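Local coordinates for cell division control protein Cdc48 (Mycobacterium smegmatis, PDB 5E7P) that binds ADP at two separate sites in its paired AAA modules and probably hydrolyses ATP, at residues M705-D710 against A716-K721; G109-T114 against E337-E342; K232-Q237 against A394-S399; D384-L389 against V567-A572; P210-H215 against G294-A299. All blocks are in the same frame, centred on the assembly; numbering follows the deposited sequence.

Interaction 1: M705-D710 against A716-K721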
# COMPACT_ATOMS: atom_id res chain seq x y z
N MET A 705 -2.81 23.53 21.84
CA MET A 705 -4.23 23.25 21.62
C MET A 705 -4.97 23.08 22.95
O MET A 705 -6.09 23.57 23.11
CB MET A 705 -4.42 22.00 20.75
CG MET A 705 -3.90 22.15 19.32
SD MET A 705 -4.90 23.24 18.31
CE MET A 705 -6.39 22.26 18.09
N ARG A 706 -4.34 22.38 23.89
CA ARG A 706 -4.95 22.17 25.20
C ARG A 706 -4.97 23.45 26.03
O ARG A 706 -5.92 23.70 26.78
CB ARG A 706 -4.22 21.06 25.97
CG ARG A 706 -4.31 19.68 25.35
CD ARG A 706 -3.94 18.61 26.36
NE ARG A 706 -3.74 17.30 25.75
CZ ARG A 706 -4.72 16.49 25.36
NH1 ARG A 706 -4.43 15.31 24.82
NH2 ARG A 706 -5.98 16.86 25.50
N ARG A 707 -3.92 24.26 25.91
CA ARG A 707 -3.82 25.51 26.64
C ARG A 707 -4.96 26.46 26.28
O ARG A 707 -5.74 26.88 27.13
CB ARG A 707 -2.47 26.19 26.39
CG ARG A 707 -2.36 27.56 27.03
CD ARG A 707 -1.01 28.20 26.77
NE ARG A 707 -0.61 28.13 25.37
CZ ARG A 707 -1.14 28.87 24.40
NH1 ARG A 707 -2.10 29.74 24.67
NH2 ARG A 707 -0.71 28.72 23.15
N SER A 708 -5.05 26.79 24.99
CA SER A 708 -6.15 27.62 24.50
C SER A 708 -6.51 27.24 23.07
O SER A 708 -5.69 27.36 22.17
CB SER A 708 -5.78 29.10 24.58
OG SER A 708 -6.84 29.91 24.08
N ILE A 709 -7.74 26.79 22.88
CA ILE A 709 -8.22 26.35 21.57
C ILE A 709 -8.29 27.50 20.57
O ILE A 709 -7.89 27.35 19.41
CB ILE A 709 -9.59 25.65 21.69
CG1 ILE A 709 -9.41 24.20 22.15
CG2 ILE A 709 -10.32 25.66 20.36
CD1 ILE A 709 -8.65 23.34 21.17
N ASP A 710 -8.78 28.65 21.02
CA ASP A 710 -8.94 29.80 20.14
C ASP A 710 -7.65 30.59 19.98
O ASP A 710 -7.51 31.38 19.04
CB ASP A 710 -10.07 30.71 20.64
CG ASP A 710 -11.40 29.99 20.71
OD1 ASP A 710 -12.10 29.92 19.67
OD2 ASP A 710 -11.76 29.50 21.80
N ALA A 716 6.49 30.16 22.80
CA ALA A 716 7.79 29.71 23.28
C ALA A 716 7.63 28.89 24.56
O ALA A 716 8.40 27.96 24.82
CB ALA A 716 8.71 30.89 23.51
N ALA A 717 6.64 29.25 25.37
CA ALA A 717 6.36 28.53 26.60
C ALA A 717 5.82 27.14 26.30
O ALA A 717 6.11 26.18 27.02
CB ALA A 717 5.37 29.32 27.46
N ASP A 718 5.03 27.03 25.24
CA ASP A 718 4.49 25.75 24.80
C ASP A 718 5.63 24.79 24.45
O ASP A 718 5.60 23.62 24.81
CB ASP A 718 3.57 25.93 23.59
CG ASP A 718 2.34 26.75 23.92
OD1 ASP A 718 1.91 26.75 25.09
OD2 ASP A 718 1.79 27.39 23.00
N VAL A 719 6.63 25.32 23.74
CA VAL A 719 7.79 24.52 23.37
C VAL A 719 8.61 24.17 24.60
O VAL A 719 9.09 23.04 24.74
CB VAL A 719 8.66 25.27 22.34
CG1 VAL A 719 9.90 24.45 22.00
CG2 VAL A 719 7.86 25.57 21.08
N ALA A 720 8.77 25.14 25.50
CA ALA A 720 9.52 24.94 26.73
C ALA A 720 8.91 23.84 27.59
O ALA A 720 9.63 23.03 28.18
CB ALA A 720 9.61 26.24 27.51
N LYS A 721 7.59 23.81 27.65
CA LYS A 721 6.88 22.77 28.39
C LYS A 721 7.01 21.42 27.69
O LYS A 721 7.22 20.39 28.33
CB LYS A 721 5.41 23.13 28.57
CG LYS A 721 4.62 22.09 29.36
CD LYS A 721 3.17 22.51 29.52
CE LYS A 721 2.39 21.47 30.32
NZ LYS A 721 0.96 21.86 30.50
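Arg707 and Asp718 make this contact by themselves, pinning the end of helix 690-707 to the opening turn of helix 716-725. The charged part is a salt bridge built from two hydrogen bonds. The guanidinium meets the carboxylate side-on, with NE of Arg707 donating to OD1 of Asp718 at 2.9 Å and NH2 of Arg707 donating to OD2 of Asp718 at 2.8 Å. Both bonds are moderately bent, near 155° at the hydrogen. Each oxygen receives its donor on the syn lone pair, and the two flat groups lie almost in one plane, 8° apart. A turn at chi3 of 48° breaks the otherwise extended Arg707 chain and swings its NE edge round to the acid, whose side chain arrives at about a right angle.

Further polar bonds tie the pair to the connecting loop. Asp718 OD2 also accepts the backbone N-H of Thr715, just ahead of its helix, and Arg707 NH2 has a weak second bond to the carbonyl of Ala711. The side chain of Asp718 also touches Thr703 and Ala704 of helix 690-707, within the lid domain.

With a donor on each oxygen, rotation of the carboxylate should be restricted. With a guanidinium and a backbone N-H around it, the largely buried Asp718 is probably kept ionised, while Arg707 remains at the surface.

Interaction 2: G109-T114 against E337-E342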
# COMPACT_ATOMS: atom_id res chain seq x y z
N GLY A 109 -7.11 -3.64 7.30
CA GLY A 109 -7.74 -4.05 6.06
C GLY A 109 -8.88 -5.00 6.38
O GLY A 109 -8.70 -5.98 7.11
N ALA A 110 -10.06 -4.71 5.85
CA ALA A 110 -11.24 -5.52 6.10
C ALA A 110 -11.12 -6.91 5.48
O ALA A 110 -10.73 -7.05 4.32
CB ALA A 110 -12.48 -4.84 5.55
N ARG A 111 -11.43 -7.93 6.27
CA ARG A 111 -11.61 -9.26 5.71
C ARG A 111 -12.94 -9.23 4.97
O ARG A 111 -13.04 -9.70 3.83
CB ARG A 111 -11.64 -10.33 6.80
CG ARG A 111 -10.33 -10.48 7.55
CD ARG A 111 -10.39 -11.64 8.54
NE ARG A 111 -9.32 -11.56 9.53
CZ ARG A 111 -9.46 -11.03 10.74
NH1 ARG A 111 -8.43 -10.99 11.58
NH2 ARG A 111 -10.64 -10.54 11.12
N SER A 112 -13.95 -8.67 5.62
CA SER A 112 -15.26 -8.51 5.01
C SER A 112 -15.95 -7.26 5.53
O SER A 112 -15.60 -6.75 6.59
CB SER A 112 -16.15 -9.73 5.29
OG SER A 112 -16.60 -9.73 6.63
N VAL A 113 -16.90 -6.76 4.76
CA VAL A 113 -17.79 -5.69 5.20
C VAL A 113 -19.18 -6.00 4.69
O VAL A 113 -19.40 -6.12 3.48
CB VAL A 113 -17.37 -4.32 4.63
CG1 VAL A 113 -18.43 -3.27 4.97
CG2 VAL A 113 -16.01 -3.89 5.16
N THR A 114 -20.14 -6.15 5.60
CA THR A 114 -21.51 -6.43 5.21
C THR A 114 -22.34 -5.15 5.22
O THR A 114 -22.37 -4.43 6.21
CB THR A 114 -22.17 -7.49 6.11
OG1 THR A 114 -21.38 -8.68 6.10
CG2 THR A 114 -23.57 -7.81 5.62
N GLU A 337 0.83 -18.19 13.99
CA GLU A 337 1.15 -19.12 15.09
C GLU A 337 0.15 -19.15 16.25
O GLU A 337 -0.18 -20.22 16.76
CB GLU A 337 2.58 -18.92 15.59
CG GLU A 337 3.62 -19.71 14.81
CD GLU A 337 4.86 -18.90 14.50
OE1 GLU A 337 4.83 -17.66 14.68
OE2 GLU A 337 5.88 -19.50 14.08
N MET A 338 -0.31 -17.98 16.69
CA MET A 338 -1.42 -17.90 17.64
C MET A 338 -2.61 -18.58 16.98
O MET A 338 -3.28 -19.41 17.59
CB MET A 338 -1.75 -16.45 17.98
N ARG A 339 -2.85 -18.21 15.73
CA ARG A 339 -3.75 -18.97 14.86
C ARG A 339 -2.98 -19.48 13.65
O ARG A 339 -2.50 -18.69 12.83
CB ARG A 339 -4.98 -18.14 14.46
CG ARG A 339 -4.66 -16.84 13.72
CD ARG A 339 -5.74 -15.78 13.92
NE ARG A 339 -6.95 -16.04 13.14
CZ ARG A 339 -7.65 -15.09 12.51
NH1 ARG A 339 -8.74 -15.41 11.83
NH2 ARG A 339 -7.24 -13.83 12.56
N PRO A 340 -2.80 -20.80 13.56
CA PRO A 340 -2.18 -21.41 12.38
C PRO A 340 -3.18 -21.40 11.22
O PRO A 340 -4.31 -20.95 11.42
CB PRO A 340 -1.89 -22.85 12.83
CG PRO A 340 -1.99 -22.82 14.33
CD PRO A 340 -3.02 -21.79 14.62
N PRO A 341 -2.77 -21.87 10.03
CA PRO A 341 -3.78 -22.04 8.99
C PRO A 341 -4.82 -23.09 9.40
O PRO A 341 -4.48 -24.06 10.07
CB PRO A 341 -2.97 -22.55 7.80
CG PRO A 341 -1.60 -22.02 8.03
CD PRO A 341 -1.40 -22.06 9.51
N GLU A 342 -6.07 -22.87 9.01
CA GLU A 342 -7.15 -23.81 9.28
C GLU A 342 -6.87 -25.16 8.61
O GLU A 342 -6.16 -25.21 7.60
CB GLU A 342 -8.48 -23.25 8.78
CG GLU A 342 -8.98 -22.04 9.55
CD GLU A 342 -10.21 -21.41 8.91
OE1 GLU A 342 -11.13 -21.02 9.65
OE2 GLU A 342 -10.25 -21.31 7.67
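Arg339 reaches across to Arg111 from a loop that otherwise stays well away, the closest CA atoms of the two segments, those of Arg111 and Pro341, being 15.3 Å apart. Glu337 and Met338, which open the segment, are poorly ordered. At Arg339, CG sits between the backbone N and the carbonyl carbon (chi1 58°), and a bend at chi3 directs the guanidinium toward the other segment. Arg111 comes from the opposite direction on a chain extended from CG to NE. Its NH1 stops 3.2 Å from NH2 of Arg339, in the plane of the Arg339 guanidinium and at its edge. The planes are 72° apart, and NH1 of Arg339 lies over one face of the Arg111 guanidinium. Both nitrogens are donors, and no hydrogen bond joins them.

Two like charges thus face each other, an approach probably eased by Asp184, whose OD1 forms a salt bridge with NH2 of Arg111. Arg111 lies by strand 112-116, an inner strand of the small four-stranded sheet that also contains strands 144-146, 177-184 and 196-199. This sheet is probably the second half of the amino-terminal domain, as in Cdc48 relatives. Arg339 instead belongs to the first AAA module, in the connection between strand 321-326 and helix 344-356.

Beyond Arg339 the loop is extended through Pro340 and Pro341, and Pro341 packs on Asp374 and Arg376. At Glu342 the carboxylate turns back into the same module, where OE2 forms a salt bridge with NH2 of Arg305.

Interaction 3: K232-Q237 against A394-S399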
# COMPACT_ATOMS: atom_id res chain seq x y z
N LYS A 232 1.57 -4.16 -20.58
CA LYS A 232 3.03 -4.29 -20.53
C LYS A 232 3.79 -2.97 -20.68
O LYS A 232 5.01 -2.94 -20.56
CB LYS A 232 3.52 -5.33 -21.55
CG LYS A 232 3.40 -4.92 -23.01
CD LYS A 232 3.47 -6.16 -23.90
CE LYS A 232 3.81 -5.80 -25.35
NZ LYS A 232 5.28 -5.60 -25.55
N VAL A 233 3.07 -1.87 -20.93
CA VAL A 233 3.73 -0.57 -21.04
C VAL A 233 4.11 0.01 -19.68
O VAL A 233 5.06 0.79 -19.58
CB VAL A 233 2.89 0.45 -21.85
CG1 VAL A 233 2.59 -0.09 -23.24
CG2 VAL A 233 1.62 0.81 -21.13
N THR A 234 3.39 -0.38 -18.63
CA THR A 234 3.74 0.03 -17.28
C THR A 234 4.09 -1.17 -16.41
O THR A 234 4.62 -1.02 -15.31
CB THR A 234 2.62 0.83 -16.60
OG1 THR A 234 1.53 -0.04 -16.27
CG2 THR A 234 2.14 1.96 -17.50
N HIS A 235 3.80 -2.36 -16.91
CA HIS A 235 4.14 -3.59 -16.20
C HIS A 235 4.93 -4.55 -17.09
O HIS A 235 4.36 -5.45 -17.70
CB HIS A 235 2.88 -4.28 -15.65
CG HIS A 235 2.26 -3.56 -14.49
ND1 HIS A 235 0.92 -3.27 -14.43
CD2 HIS A 235 2.81 -3.07 -13.35
CE1 HIS A 235 0.66 -2.64 -13.30
NE2 HIS A 235 1.79 -2.51 -12.63
N PRO A 236 6.26 -4.35 -17.14
CA PRO A 236 7.17 -5.13 -17.98
C PRO A 236 7.21 -6.60 -17.56
O PRO A 236 7.65 -7.46 -18.32
CB PRO A 236 8.53 -4.47 -17.74
CG PRO A 236 8.23 -3.14 -17.15
CD PRO A 236 6.97 -3.32 -16.36
N GLN A 237 6.77 -6.87 -16.34
CA GLN A 237 6.75 -8.23 -15.81
C GLN A 237 5.72 -9.10 -16.53
O GLN A 237 5.79 -10.32 -16.47
CB GLN A 237 6.47 -8.22 -14.30
CG GLN A 237 7.61 -7.69 -13.44
CD GLN A 237 7.63 -6.17 -13.32
OE1 GLN A 237 6.79 -5.48 -13.90
NE2 GLN A 237 8.59 -5.66 -12.56
N ALA A 394 6.10 8.73 -12.60
CA ALA A 394 5.36 9.84 -13.19
C ALA A 394 5.01 9.59 -14.67
O ALA A 394 3.90 9.88 -15.11
CB ALA A 394 6.13 11.15 -13.04
N THR A 395 5.96 9.05 -15.42
CA THR A 395 5.74 8.73 -16.82
C THR A 395 4.66 7.67 -16.98
O THR A 395 3.72 7.82 -17.77
CB THR A 395 7.03 8.23 -17.50
OG1 THR A 395 8.06 9.21 -17.32
CG2 THR A 395 6.79 8.02 -18.98
N ALA A 396 4.79 6.58 -16.22
CA ALA A 396 3.81 5.50 -16.25
C ALA A 396 2.43 5.98 -15.83
O ALA A 396 1.41 5.54 -16.37
CB ALA A 396 4.27 4.35 -15.37
N ARG A 397 2.38 6.89 -14.86
CA ARG A 397 1.11 7.44 -14.40
C ARG A 397 0.40 8.23 -15.50
O ARG A 397 -0.82 8.16 -15.63
CB ARG A 397 1.30 8.29 -13.14
CG ARG A 397 1.73 7.50 -11.92
CD ARG A 397 1.51 8.26 -10.62
NE ARG A 397 2.32 9.46 -10.51
CZ ARG A 397 3.58 9.48 -10.07
NH1 ARG A 397 4.18 8.35 -9.71
NH2 ARG A 397 4.24 10.63 -9.99
N ARG A 398 1.17 8.98 -16.28
CA ARG A 398 0.60 9.73 -17.39
C ARG A 398 0.05 8.77 -18.45
O ARG A 398 -1.00 9.03 -19.04
CB ARG A 398 1.62 10.69 -18.01
CG ARG A 398 1.10 11.41 -19.24
CD ARG A 398 1.87 12.69 -19.52
NE ARG A 398 1.30 13.40 -20.66
CZ ARG A 398 1.61 14.65 -21.00
NH1 ARG A 398 2.49 15.33 -20.28
NH2 ARG A 398 1.04 15.22 -22.06
N SER A 399 0.76 7.67 -18.67
CA SER A 399 0.30 6.64 -19.60
C SER A 399 -1.03 6.04 -19.14
O SER A 399 -1.93 5.79 -19.95
CB SER A 399 1.34 5.52 -19.73
OG SER A 399 2.49 5.97 -20.43
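Thr234 and Ala396 mark the closest approach of the two backbones, with their CA atoms 5.6 Å apart. The segment 232-237 is an irregular connection between helices 228-232 and 237-249, whereas 394-399 forms the first part of helix 394-404. Just ahead of that helix, OD1 of Asp393 accepts the backbone N-H of Ala396.

No hydrogen bond crosses the gap, and the contact rests on one methyl group. CG2 of Thr234 lies against CB of Ala396 at 3.8 Å and is equally close to the carbonyl O of Ala396. One turn further along the same face, CB of Ser399 is 4.3 Å from Thr234 CG2. Thr234 can present its methyl because its chi1 of 72° sets CG2 anti to the carbonyl carbon and leaves OG1 on another side of CB. That hydroxyl lies 3.8 Å above the plane of the neighbouring His235 ring, toward the rim. The His235 ring is hydrogen-bonded through ND1 to a glycerol, probably from the crystallisation liquor, and it packs on Val274 and Leu389. On the far flank of the helix, Arg397 bonds from NH2 to the carbonyl of Ala419.

Val274 and Met403 both bind ADP, and the side chain of Thr234 is about 8 Å from the bound nucleotide. The helix and the loop therefore adjoin the first nucleotide pocket where the α/β core meets the helical lid, the junction at which AAA modules hold their nucleotide.

Interaction 4: D384-L389 against V567-A572; sequences DRELGL and VRELFA
Glu386 and Glu569 bring two carboxylates together between the edge strand 385-388 of the first AAA module and helix 563-576 of the second. In Glu386, CG is anti to the carbonyl carbon (chi1 -60°) and the chain beyond is extended, carrying the acid straight off the strand toward the helix. Glu569 leaves its helix differently, with CG anti to the backbone N (chi1 172°), and an equally extended chain reaches back across the gap. The two side chains cross obliquely and their carboxylate planes stand 71° apart. OE2 of Glu386 lies 2.8 Å from OE2 of Glu569 and also approaches CG of Glu569, at 3.3 Å. As two carboxylate oxygens they are both acceptors, and the approach is one of like charges.

Beside them, Arg385, whose CB points away from the helix, bonds through NE to OD2 of Asp384 at 2.8 Å.

Each acid has its salt bridge to an arginine of the opposite module, Glu386 OE1 to Arg573 NE and Glu569 OE2 to Arg378 NH1, while a long, weak ion pair also links Glu569 to Arg573. These cross-pairs probably offset the repulsion between the acids.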
# COMPACT_ATOMS: atom_id res chain seq x y z
N ASP A 384 5.72 -22.39 -7.96
CA ASP A 384 7.17 -22.60 -7.94
C ASP A 384 7.94 -21.31 -8.18
O ASP A 384 9.13 -21.23 -7.90
CB ASP A 384 7.57 -23.65 -8.98
CG ASP A 384 7.37 -23.16 -10.40
OD1 ASP A 384 6.24 -23.26 -10.92
OD2 ASP A 384 8.35 -22.67 -11.00
N ARG A 385 7.25 -20.29 -8.68
CA ARG A 385 7.90 -19.03 -8.99
C ARG A 385 7.01 -17.82 -8.70
O ARG A 385 5.79 -17.94 -8.60
CB ARG A 385 8.37 -19.01 -10.45
CG ARG A 385 7.24 -18.98 -11.46
CD ARG A 385 7.76 -19.33 -12.85
NE ARG A 385 8.06 -20.75 -12.98
CZ ARG A 385 8.74 -21.28 -13.99
NH1 ARG A 385 9.20 -20.51 -14.97
NH2 ARG A 385 8.96 -22.59 -14.03
N GLU A 386 7.63 -16.65 -8.56
CA GLU A 386 6.92 -15.45 -8.17
C GLU A 386 7.26 -14.25 -9.04
O GLU A 386 8.30 -14.21 -9.71
CB GLU A 386 7.19 -15.12 -6.70
CG GLU A 386 6.77 -16.21 -5.74
CD GLU A 386 6.97 -15.82 -4.29
OE1 GLU A 386 7.41 -14.68 -4.04
OE2 GLU A 386 6.69 -16.65 -3.41
N LEU A 387 6.38 -13.25 -9.02
CA LEU A 387 6.52 -12.08 -9.87
C LEU A 387 6.05 -10.85 -9.10
O LEU A 387 4.90 -10.79 -8.65
CB LEU A 387 5.70 -12.27 -11.14
CG LEU A 387 6.26 -11.73 -12.46
CD1 LEU A 387 7.74 -12.05 -12.58
CD2 LEU A 387 5.49 -12.33 -13.61
N GLY A 388 6.93 -9.88 -8.94
CA GLY A 388 6.61 -8.67 -8.20
C GLY A 388 6.40 -7.46 -9.09
O GLY A 388 7.27 -7.10 -9.87
N LEU A 389 5.22 -6.84 -8.98
CA LEU A 389 4.91 -5.64 -9.76
C LEU A 389 5.35 -4.38 -9.02
O LEU A 389 5.59 -4.40 -7.81
CB LEU A 389 3.42 -5.58 -10.08
CG LEU A 389 2.99 -6.16 -11.43
CD1 LEU A 389 3.58 -7.54 -11.64
CD2 LEU A 389 1.48 -6.20 -11.55
N VAL A 567 14.27 -16.83 2.21
CA VAL A 567 15.38 -16.05 1.67
C VAL A 567 15.51 -16.27 0.17
O VAL A 567 15.51 -15.31 -0.60
CB VAL A 567 16.71 -16.41 2.36
CG1 VAL A 567 17.88 -15.80 1.59
CG2 VAL A 567 16.71 -15.94 3.80
N ARG A 568 15.62 -17.53 -0.23
CA ARG A 568 15.75 -17.88 -1.64
C ARG A 568 14.53 -17.41 -2.43
O ARG A 568 14.66 -16.98 -3.57
CB ARG A 568 15.95 -19.39 -1.81
CG ARG A 568 17.28 -19.90 -1.26
CD ARG A 568 17.56 -21.34 -1.68
NE ARG A 568 16.63 -22.29 -1.09
CZ ARG A 568 15.73 -22.99 -1.77
NH1 ARG A 568 15.64 -22.85 -3.09
NH2 ARG A 568 14.92 -23.84 -1.14
N GLU A 569 13.36 -17.50 -1.81
CA GLU A 569 12.13 -17.02 -2.42
C GLU A 569 12.20 -15.53 -2.71
O GLU A 569 11.93 -15.08 -3.83
CB GLU A 569 10.94 -17.32 -1.51
CG GLU A 569 9.64 -16.69 -1.96
CD GLU A 569 8.52 -16.89 -0.95
OE1 GLU A 569 8.52 -17.92 -0.25
OE2 GLU A 569 7.65 -16.00 -0.85
N LEU A 570 12.57 -14.76 -1.68
CA LEU A 570 12.67 -13.31 -1.77
C LEU A 570 13.57 -12.86 -2.92
O LEU A 570 13.18 -12.02 -3.73
CB LEU A 570 13.20 -12.76 -0.44
CG LEU A 570 13.66 -11.31 -0.38
CD1 LEU A 570 12.50 -10.36 -0.64
CD2 LEU A 570 14.29 -11.02 0.97
N PHE A 571 14.77 -13.43 -2.99
CA PHE A 571 15.72 -13.06 -4.02
C PHE A 571 15.30 -13.53 -5.40
O PHE A 571 15.48 -12.81 -6.38
CB PHE A 571 17.13 -13.57 -3.67
CG PHE A 571 17.82 -12.74 -2.62
CD1 PHE A 571 17.62 -13.00 -1.28
CD2 PHE A 571 18.65 -11.69 -2.99
CE1 PHE A 571 18.25 -12.23 -0.31
CE2 PHE A 571 19.28 -10.92 -2.03
CZ PHE A 571 19.08 -11.19 -0.69
N ALA A 572 14.71 -14.73 -5.47
CA ALA A 572 14.21 -15.25 -6.74
C ALA A 572 13.10 -14.37 -7.29
O ALA A 572 12.99 -14.19 -8.51
CB ALA A 572 13.73 -16.69 -6.59

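Interaction 5: P210-H215 against G294-A299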
# COMPACT_ATOMS: atom_id res chain seq x y z
N PRO A 210 -27.92 -13.22 -4.47
CA PRO A 210 -27.24 -14.25 -5.28
C PRO A 210 -26.04 -14.89 -4.57
O PRO A 210 -25.39 -14.23 -3.76
CB PRO A 210 -26.77 -13.46 -6.50
CG PRO A 210 -27.78 -12.39 -6.66
CD PRO A 210 -28.16 -12.00 -5.25
N PRO A 211 -25.76 -16.16 -4.89
CA PRO A 211 -24.64 -16.90 -4.29
C PRO A 211 -23.29 -16.30 -4.67
O PRO A 211 -23.13 -15.78 -5.78
CB PRO A 211 -24.78 -18.30 -4.89
CG PRO A 211 -25.53 -18.09 -6.17
CD PRO A 211 -26.49 -16.98 -5.88
N THR A 212 -22.32 -16.39 -3.76
CA THR A 212 -20.99 -15.84 -4.00
C THR A 212 -19.92 -16.92 -3.83
O THR A 212 -20.20 -18.01 -3.34
CB THR A 212 -20.69 -14.67 -3.04
OG1 THR A 212 -20.78 -15.12 -1.68
CG2 THR A 212 -21.68 -13.53 -3.26
N GLY A 213 -18.70 -16.59 -4.23
CA GLY A 213 -17.57 -17.48 -4.03
C GLY A 213 -17.52 -18.66 -4.98
O GLY A 213 -16.84 -19.65 -4.72
N ARG A 214 -18.25 -18.56 -6.10
CA ARG A 214 -18.23 -19.61 -7.11
C ARG A 214 -17.44 -19.15 -8.34
O ARG A 214 -17.33 -17.95 -8.60
CB ARG A 214 -19.66 -20.01 -7.49
CG ARG A 214 -20.44 -20.61 -6.32
CD ARG A 214 -21.87 -20.11 -6.29
NE ARG A 214 -22.76 -20.88 -7.14
CZ ARG A 214 -23.63 -21.79 -6.69
NH1 ARG A 214 -23.73 -22.03 -5.39
NH2 ARG A 214 -24.41 -22.45 -7.54
N HIS A 215 -16.88 -20.10 -9.08
CA HIS A 215 -15.97 -19.76 -10.18
C HIS A 215 -16.70 -19.29 -11.43
O HIS A 215 -17.84 -19.69 -11.70
CB HIS A 215 -15.03 -20.93 -10.50
CG HIS A 215 -15.71 -22.12 -11.11
ND1 HIS A 215 -16.02 -22.19 -12.45
CD2 HIS A 215 -16.15 -23.27 -10.56
CE1 HIS A 215 -16.61 -23.35 -12.70
NE2 HIS A 215 -16.70 -24.02 -11.57
N GLY A 294 -10.75 -14.85 -4.55
CA GLY A 294 -10.21 -15.22 -3.25
C GLY A 294 -11.00 -14.77 -2.03
O GLY A 294 -11.30 -15.58 -1.15
N PRO A 295 -11.33 -13.47 -1.95
CA PRO A 295 -12.10 -12.97 -0.81
C PRO A 295 -13.51 -13.57 -0.72
O PRO A 295 -13.94 -13.91 0.38
CB PRO A 295 -12.18 -11.47 -1.06
CG PRO A 295 -10.98 -11.17 -1.87
CD PRO A 295 -10.80 -12.36 -2.76
N GLU A 296 -14.22 -13.67 -1.84
CA GLU A 296 -15.57 -14.23 -1.83
C GLU A 296 -15.57 -15.69 -1.38
O GLU A 296 -16.43 -16.11 -0.60
CB GLU A 296 -16.23 -14.10 -3.20
CG GLU A 296 -16.83 -12.74 -3.48
CD GLU A 296 -17.64 -12.70 -4.77
OE1 GLU A 296 -18.01 -13.79 -5.27
OE2 GLU A 296 -17.90 -11.59 -5.28
N VAL A 297 -14.61 -16.46 -1.88
CA VAL A 297 -14.49 -17.86 -1.50
C VAL A 297 -14.03 -18.00 -0.05
O VAL A 297 -14.56 -18.81 0.70
CB VAL A 297 -13.52 -18.62 -2.42
CG1 VAL A 297 -13.48 -20.09 -2.04
CG2 VAL A 297 -13.93 -18.45 -3.87
N GLY A 298 -13.05 -17.19 0.34
CA GLY A 298 -12.54 -17.19 1.70
C GLY A 298 -13.59 -16.88 2.76
O GLY A 298 -13.44 -17.27 3.92
N ALA A 299 -14.64 -16.17 2.36
CA ALA A 299 -15.70 -15.78 3.27
C ALA A 299 -16.75 -16.88 3.46
O ALA A 299 -17.52 -16.86 4.42
CB ALA A 299 -16.37 -14.51 2.79
O HOH W 1 -18.53 -14.71 0.28
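Gly213 and Glu296 share the direct hydrogen bond of this contact, the backbone N of Gly213 donating to OE1 of Glu296 at 3.1 Å and nearly straight, 168° at the hydrogen. The donor comes in on the anti side of the oxygen, 19° out of the carboxylate plane. Next to it, CB of Thr212 rests on the same oxygen, OE1 of Glu296, at 3.6 Å. Gly213 has a positive phi of 76° and no side chain, which lets the loop lie very close to the helix: its CA is 4.0 Å from CA of Val297. CG2 of Val297 packs against the carbonyl, 3.3 Å from O of Gly213.

A water forms a second bridge, 3.0 Å from OG1 of Thr212 and donating to the backbone O of Glu296 at 2.7 Å.

Both segments flank one edge of the α/β core of the first AAA module. The loop leads into strand 216-218, which pairs antiparallel with strand 289-293, and that strand runs directly into helix 294-299.

Further out, the carbonyl of Gly213 is hydrogen-bonded to OG of Ser308 on helix 302-319. Val297 touches Arg305 and Ser308 of that helix and Leu292 of the preceding strand 289-293. Glu296 also touches Pro127 of helix 127-133 and Val196 of strand 196-199, with Thr212 also against Pro127.

Overall arrangement
From the N terminus, interaction 2 opens first, at 109-114, and closes at 337-342, joining the amino-terminal region to a loop of the first AAA module. Interaction 5 is nested inside it and ties the lead-in to that module to its edge. Interaction 3 starts within both loops and closes beyond them, crossing each and joining the loop before helix 237-249 to helix 394-404 beside the first ADP pocket. Before it closes, interaction 4 opens at 384-389, crosses it and runs on to 567-572, linking the first AAA module to the second. Interactions 3 and 4 also touch, through Gln237 and His235. Interaction 1 comes last, in series with the others, a local closure in the lid.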